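PDB 1NJH: protein yojF from Bacillus subtilis, which is of unknown function and belongs to the DUF1806 family, folding as a curled antiparallel sheet with a single helix packed against it. Local coordinates for residues A[4-18]-A[84-97]. Numbering follows the deposited sequence.
Sequences MKAIIKEDVQASLER and LTEYTVDEENRLLM. With IPA (isopropyl alcohol), chain B.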
loop_
_atom_site.group_PDB
_atom_site.type_symbol
_atom_site.label_atom_id
_atom_site.label_comp_id
_atom_site.label_asym_id
_atom_site.label_seq_id
_atom_site.Cartn_x
_atom_site.Cartn_y
_atom_site.Cartn_z
HETATM N N MSE A 4 -20.480 7.118 -3.562
HETATM C CA MSE A 4 -19.855 6.083 -4.376
HETATM C C MSE A 4 -20.860 5.535 -5.374
HETATM O O MSE A 4 -22.008 5.261 -5.029
HETATM C CB MSE A 4 -19.355 4.933 -3.497
HETATM C CG MSE A 4 -18.210 5.277 -2.564
HETATM SE SE MSE A 4 -16.533 5.627 -3.464
HETATM C CE MSE A 4 -16.278 7.437 -2.859
ATOM N N LYS A 5 -20.412 5.355 -6.609
ATOM C CA LYS A 5 -21.261 4.835 -7.668
ATOM C C LYS A 5 -20.485 3.792 -8.465
ATOM O O LYS A 5 -19.256 3.828 -8.511
ATOM C CB LYS A 5 -21.693 5.981 -8.586
ATOM C CG LYS A 5 -22.548 5.555 -9.765
ATOM C CD LYS A 5 -22.955 6.754 -10.614
ATOM C CE LYS A 5 -23.866 6.334 -11.760
ATOM N NZ LYS A 5 -24.352 7.500 -12.552
ATOM N N ALA A 6 -21.204 2.863 -9.087
ATOM C CA ALA A 6 -20.576 1.826 -9.890
ATOM C C ALA A 6 -19.608 2.460 -10.877
ATOM O O ALA A 6 -19.918 3.469 -11.523
ATOM C CB ALA A 6 -21.630 1.024 -10.632
ATOM N N ILE A 7 -18.432 1.859 -10.999
ATOM C CA ILE A 7 -17.401 2.375 -11.891
ATOM C C ILE A 7 -17.740 2.463 -13.377
ATOM O O ILE A 7 -18.222 1.507 -13.985
ATOM C CB ILE A 7 -16.091 1.547 -11.741
ATOM C CG1 ILE A 7 -15.390 1.952 -10.443
ATOM C CG2 ILE A 7 -15.176 1.744 -12.962
ATOM C CD1 ILE A 7 -14.141 1.141 -10.149
ATOM N N ILE A 8 -17.488 3.639 -13.942
ATOM C CA ILE A 8 -17.674 3.881 -15.368
ATOM C C ILE A 8 -16.226 3.982 -15.831
ATOM O O ILE A 8 -15.567 5.009 -15.644
ATOM C CB ILE A 8 -18.404 5.211 -15.651
ATOM C CG1 ILE A 8 -19.820 5.157 -15.083
ATOM C CG2 ILE A 8 -18.460 5.457 -17.156
ATOM C CD1 ILE A 8 -20.568 6.467 -15.186
ATOM N N LYS A 9 -15.735 2.890 -16.399
ATOM C CA LYS A 9 -14.362 2.781 -16.853
ATOM C C LYS A 9 -13.766 4.006 -17.529
ATOM O O LYS A 9 -12.700 4.482 -17.133
ATOM C CB LYS A 9 -14.240 1.577 -17.771
ATOM C CG LYS A 9 -12.849 1.002 -17.834
ATOM C CD LYS A 9 -12.844 -0.226 -18.708
ATOM C CE LYS A 9 -11.462 -0.818 -18.827
ATOM N NZ LYS A 9 -11.500 -2.031 -19.681
ATOM N N GLU A 10 -14.444 4.525 -18.548
ATOM C CA GLU A 10 -13.931 5.687 -19.263
ATOM C C GLU A 10 -13.816 6.961 -18.433
ATOM O O GLU A 10 -12.903 7.770 -18.666
ATOM C CB GLU A 10 -14.784 5.955 -20.509
ATOM C CG GLU A 10 -14.416 5.111 -21.728
ATOM C CD GLU A 10 -14.559 3.616 -21.495
ATOM O OE1 GLU A 10 -13.825 3.066 -20.649
ATOM O OE2 GLU A 10 -15.409 2.987 -22.162
ATOM N N ASP A 11 -14.728 7.149 -17.476
ATOM C CA ASP A 11 -14.719 8.338 -16.623
ATOM C C ASP A 11 -13.549 8.261 -15.645
ATOM O O ASP A 11 -12.877 9.259 -15.393
ATOM C CB ASP A 11 -16.039 8.470 -15.840
ATOM C CG ASP A 11 -16.247 9.872 -15.246
ATOM O OD1 ASP A 11 -16.771 9.972 -14.112
ATOM O OD2 ASP A 11 -15.905 10.880 -15.912
ATOM N N VAL A 12 -13.300 7.072 -15.104
ATOM C CA VAL A 12 -12.184 6.889 -14.173
ATOM C C VAL A 12 -10.875 7.117 -14.920
ATOM O O VAL A 12 -9.980 7.811 -14.426
ATOM C CB VAL A 12 -12.172 5.471 -13.565
ATOM C CG1 VAL A 12 -10.875 5.258 -12.791
ATOM C CG2 VAL A 12 -13.351 5.295 -12.633
ATOM N N GLN A 13 -10.774 6.543 -16.118
ATOM C CA GLN A 13 -9.571 6.704 -16.924
ATOM C C GLN A 13 -9.308 8.184 -17.163
ATOM O O GLN A 13 -8.181 8.651 -17.043
ATOM C CB GLN A 13 -9.711 5.988 -18.270
ATOM C CG GLN A 13 -8.474 6.131 -19.148
ATOM C CD GLN A 13 -7.243 5.476 -18.532
ATOM O OE1 GLN A 13 -7.294 4.325 -18.080
ATOM N NE2 GLN A 13 -6.130 6.198 -18.525
ATOM N N ALA A 14 -10.354 8.927 -17.506
ATOM C CA ALA A 14 -10.201 10.357 -17.744
ATOM C C ALA A 14 -9.744 11.063 -16.471
ATOM O O ALA A 14 -8.946 11.994 -16.515
ATOM C CB ALA A 14 -11.522 10.950 -18.228
ATOM N N SER A 15 -10.255 10.615 -15.330
ATOM C CA SER A 15 -9.889 11.217 -14.051
ATOM C C SER A 15 -8.432 10.911 -13.681
ATOM O O SER A 15 -7.716 11.769 -13.156
ATOM C CB SER A 15 -10.826 10.704 -12.951
ATOM O OG SER A 15 -10.541 11.327 -11.709
ATOM N N LEU A 16 -7.991 9.688 -13.958
ATOM C CA LEU A 16 -6.616 9.310 -13.651
ATOM C C LEU A 16 -5.634 10.150 -14.459
ATOM O O LEU A 16 -4.648 10.648 -13.925
ATOM C CB LEU A 16 -6.377 7.821 -13.935
ATOM C CG LEU A 16 -7.093 6.780 -13.062
ATOM C CD1 LEU A 16 -6.935 5.387 -13.692
ATOM C CD2 LEU A 16 -6.514 6.761 -11.644
ATOM N N GLU A 17 -5.901 10.319 -15.751
ATOM C CA GLU A 17 -5.008 11.097 -16.602
ATOM C C GLU A 17 -4.950 12.550 -16.141
ATOM O O GLU A 17 -3.968 13.252 -16.372
ATOM C CB GLU A 17 -5.478 10.989 -18.057
ATOM C CG GLU A 17 -5.659 9.539 -18.452
ATOM C CD GLU A 17 -6.169 9.329 -19.859
ATOM O OE1 GLU A 17 -6.949 10.174 -20.352
ATOM O OE2 GLU A 17 -5.811 8.293 -20.458
ATOM N N ARG A 18 -6.009 12.981 -15.469
ATOM C CA ARG A 18 -6.104 14.338 -14.953
ATOM C C ARG A 18 -4.997 14.624 -13.936
ATOM O O ARG A 18 -4.390 15.695 -13.950
ATOM C CB ARG A 18 -7.469 14.527 -14.291
ATOM C CG ARG A 18 -7.758 15.923 -13.771
ATOM C CD ARG A 18 -8.965 15.889 -12.843
ATOM N NE ARG A 18 -10.076 15.140 -13.428
ATOM C CZ ARG A 18 -11.153 14.747 -12.754
ATOM N NH1 ARG A 18 -11.272 15.031 -11.465
ATOM N NH2 ARG A 18 -12.109 14.064 -13.370
ATOM N N LEU A 84 -11.531 -3.114 -7.541
ATOM C CA LEU A 84 -12.279 -1.860 -7.446
ATOM C C LEU A 84 -13.614 -1.970 -8.184
ATOM O O LEU A 84 -13.662 -2.443 -9.323
ATOM C CB LEU A 84 -11.448 -0.726 -8.041
ATOM C CG LEU A 84 -10.115 -0.501 -7.304
ATOM C CD1 LEU A 84 -9.281 0.496 -8.093
ATOM C CD2 LEU A 84 -10.352 0.005 -5.868
ATOM N N THR A 85 -14.691 -1.524 -7.543
ATOM C CA THR A 85 -16.016 -1.589 -8.166
ATOM C C THR A 85 -16.783 -0.275 -8.166
ATOM O O THR A 85 -17.686 -0.081 -8.990
ATOM C CB THR A 85 -16.918 -2.638 -7.474
ATOM O OG1 THR A 85 -17.098 -2.276 -6.101
ATOM C CG2 THR A 85 -16.306 -4.028 -7.568
ATOM N N GLU A 86 -16.443 0.627 -7.249
ATOM C CA GLU A 86 -17.145 1.901 -7.159
ATOM C C GLU A 86 -16.211 3.095 -7.057
ATOM O O GLU A 86 -15.020 2.948 -6.764
ATOM C CB GLU A 86 -18.097 1.874 -5.966
ATOM C CG GLU A 86 -17.420 1.603 -4.639
ATOM C CD GLU A 86 -18.413 1.337 -3.527
ATOM O OE1 GLU A 86 -18.010 1.408 -2.344
ATOM O OE2 GLU A 86 -19.592 1.050 -3.836
ATOM N N TYR A 87 -16.755 4.284 -7.293
ATOM C CA TYR A 87 -15.950 5.494 -7.251
ATOM C C TYR A 87 -16.793 6.756 -7.259
ATOM O O TYR A 87 -18.020 6.711 -7.347
ATOM C CB TYR A 87 -15.041 5.558 -8.485
ATOM C CG TYR A 87 -15.736 6.114 -9.725
ATOM C CD1 TYR A 87 -15.314 7.308 -10.308
ATOM C CD2 TYR A 87 -16.821 5.453 -10.296
ATOM C CE1 TYR A 87 -15.961 7.833 -11.431
ATOM C CE2 TYR A 87 -17.473 5.968 -11.424
ATOM C CZ TYR A 87 -17.038 7.155 -11.983
ATOM O OH TYR A 87 -17.680 7.665 -13.096
ATOM N N THR A 88 -16.091 7.881 -7.197
ATOM C CA THR A 88 -16.685 9.203 -7.291
ATOM C C THR A 88 -15.551 10.202 -7.280
ATOM O O THR A 88 -14.404 9.863 -6.990
ATOM C CB THR A 88 -17.618 9.546 -6.120
ATOM O OG1 THR A 88 -18.372 10.724 -6.459
ATOM C CG2 THR A 88 -16.813 9.850 -4.858
ATOM N N VAL A 89 -15.877 11.437 -7.619
ATOM C CA VAL A 89 -14.915 12.516 -7.595
ATOM C C VAL A 89 -15.656 13.499 -6.718
ATOM O O VAL A 89 -16.713 13.994 -7.107
ATOM C CB VAL A 89 -14.685 13.088 -8.990
ATOM C CG1 VAL A 89 -13.850 14.358 -8.902
ATOM C CG2 VAL A 89 -13.987 12.037 -9.851
ATOM N N ASP A 90 -15.117 13.764 -5.532
ATOM C CA ASP A 90 -15.790 14.641 -4.586
ATOM C C ASP A 90 -15.653 16.134 -4.806
ATOM O O ASP A 90 -15.012 16.582 -5.752
ATOM C CB ASP A 90 -15.380 14.270 -3.155
ATOM C CG ASP A 90 -13.923 14.548 -2.858
ATOM O OD1 ASP A 90 -13.444 14.003 -1.848
ATOM O OD2 ASP A 90 -13.265 15.307 -3.605
ATOM N N GLU A 91 -16.287 16.901 -3.921
ATOM C CA GLU A 91 -16.272 18.356 -3.994
ATOM C C GLU A 91 -14.865 18.933 -4.003
ATOM O O GLU A 91 -14.638 20.034 -4.517
ATOM C CB GLU A 91 -17.066 18.946 -2.824
ATOM C CG GLU A 91 -16.692 18.389 -1.454
ATOM C CD GLU A 91 -17.214 16.974 -1.219
ATOM O OE1 GLU A 91 -16.997 16.434 -0.112
ATOM O OE2 GLU A 91 -17.843 16.404 -2.136
ATOM N N GLU A 92 -13.919 18.191 -3.434
ATOM C CA GLU A 92 -12.532 18.640 -3.390
ATOM C C GLU A 92 -11.771 18.121 -4.599
ATOM O O GLU A 92 -10.548 18.244 -4.682
ATOM C CB GLU A 92 -11.868 18.166 -2.098
ATOM C CG GLU A 92 -12.368 18.895 -0.863
ATOM C CD GLU A 92 -11.966 18.205 0.422
ATOM O OE1 GLU A 92 -10.758 17.936 0.604
ATOM O OE2 GLU A 92 -12.859 17.932 1.252
ATOM N N ASN A 93 -12.512 17.555 -5.546
ATOM C CA ASN A 93 -11.924 17.022 -6.762
ATOM C C ASN A 93 -10.948 15.888 -6.445
ATOM O O ASN A 93 -9.869 15.800 -7.031
ATOM C CB ASN A 93 -11.201 18.129 -7.528
ATOM C CG ASN A 93 -10.774 17.688 -8.909
ATOM O OD1 ASN A 93 -11.605 17.307 -9.735
ATOM N ND2 ASN A 93 -9.474 17.736 -9.171
ATOM N N ARG A 94 -11.322 15.025 -5.513
ATOM C CA ARG A 94 -10.454 13.904 -5.176
ATOM C C ARG A 94 -11.085 12.649 -5.748
ATOM O O ARG A 94 -12.283 12.406 -5.563
ATOM C CB ARG A 94 -10.290 13.782 -3.654
ATOM C CG ARG A 94 -9.663 15.002 -3.016
ATOM C CD ARG A 94 -9.507 14.829 -1.514
ATOM N NE ARG A 94 -10.772 14.524 -0.851
ATOM C CZ ARG A 94 -10.912 14.435 0.468
ATOM N NH1 ARG A 94 -9.864 14.633 1.259
ATOM N NH2 ARG A 94 -12.093 14.135 0.996
ATOM N N LEU A 95 -10.285 11.860 -6.468
ATOM C CA LEU A 95 -10.780 10.626 -7.047
ATOM C C LEU A 95 -10.735 9.549 -5.966
ATOM O O LEU A 95 -9.662 9.171 -5.475
ATOM C CB LEU A 95 -9.929 10.205 -8.263
ATOM C CG LEU A 95 -10.195 8.823 -8.884
ATOM C CD1 LEU A 95 -11.611 8.771 -9.464
ATOM C CD2 LEU A 95 -9.174 8.553 -10.000
ATOM N N LEU A 96 -11.919 9.083 -5.596
ATOM C CA LEU A 96 -12.087 8.054 -4.576
ATOM C C LEU A 96 -12.567 6.755 -5.198
ATOM O O LEU A 96 -13.609 6.718 -5.855
ATOM C CB LEU A 96 -13.118 8.506 -3.538
ATOM C CG LEU A 96 -12.963 9.934 -3.029
ATOM C CD1 LEU A 96 -14.024 10.195 -1.988
ATOM C CD2 LEU A 96 -11.575 10.150 -2.470
HETATM N N MSE A 97 -11.820 5.675 -4.999
HETATM C CA MSE A 97 -12.236 4.399 -5.556
HETATM C C MSE A 97 -12.216 3.330 -4.474
HETATM O O MSE A 97 -11.433 3.399 -3.521
HETATM C CB MSE A 97 -11.306 4.003 -6.705
HETATM C CG MSE A 97 -11.357 4.968 -7.855
HETATM SE SE MSE A 97 -9.904 4.637 -9.075
HETATM C CE MSE A 97 -8.467 5.426 -8.020
HETATM C C1 IPA B . -7.481 -4.411 -20.581
HETATM C C2 IPA B . -8.783 -3.921 -20.926
HETATM C C3 IPA B . -9.846 -4.668 -20.211
HETATM O O2 IPA B . -8.797 -2.524 -20.614
#
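The short strand 5-6 pairs antiparallel with 86-89 of a beta hairpin, and helix 9-18 that follows it packs against the same hairpin, with the ring of Tyr-87 reaching from the strand to the helix. Lys-5 and Tyr-87 form a hydrogen-bonded pair: Lys-5 N reaches Tyr-87 O at 2.8 Å, and Tyr-87 N returns a bond to Lys-5 O. Two residues on, past the non-hydrogen-bonded pair Ala-6 and Glu-86, Ile-7 N donates to Thr-85 O at 2.9 Å. On the hairpin's other side, toward strand 95-101, Thr-85 and Glu-86 both face Ala-98 as a classic beta bulge. The Tyr-87 side chain, with CG between its backbone N and carbonyl carbon (chi1 83°), brings the ring to the start of the helix. Val-12 CG2 sits over one ring face in a CH-pi contact, 3.8 Å from the centroid, while Ala-6 O and Asp-11 OD1 lie at the ring edge. Tyr-87 OH donates to the anti lone pair of Asp-11 OD1 at 2.7 Å, the carboxylate turned 70° from the ring. Val-12 CG1, the other branch, touches SE of Met-97, a selenomethionine, at 3.9 Å; a turn later Leu-16 CD2 meets Leu-95 CD2 at 3.6 Å. Ile-62 of strand 45-63 also packs on Ile-7 and Val-12. Replacing Tyr-87 with an alanine would probably leave Asp-11 without its hydroxyl partner and open a gap beneath Val-12 CG2. The backbone bonds thus fix the strand ahead of the helix, and the tyrosine ties the first helical turn to the sheet by a hydrogen bond from its hydroxyl and apolar packing on its face.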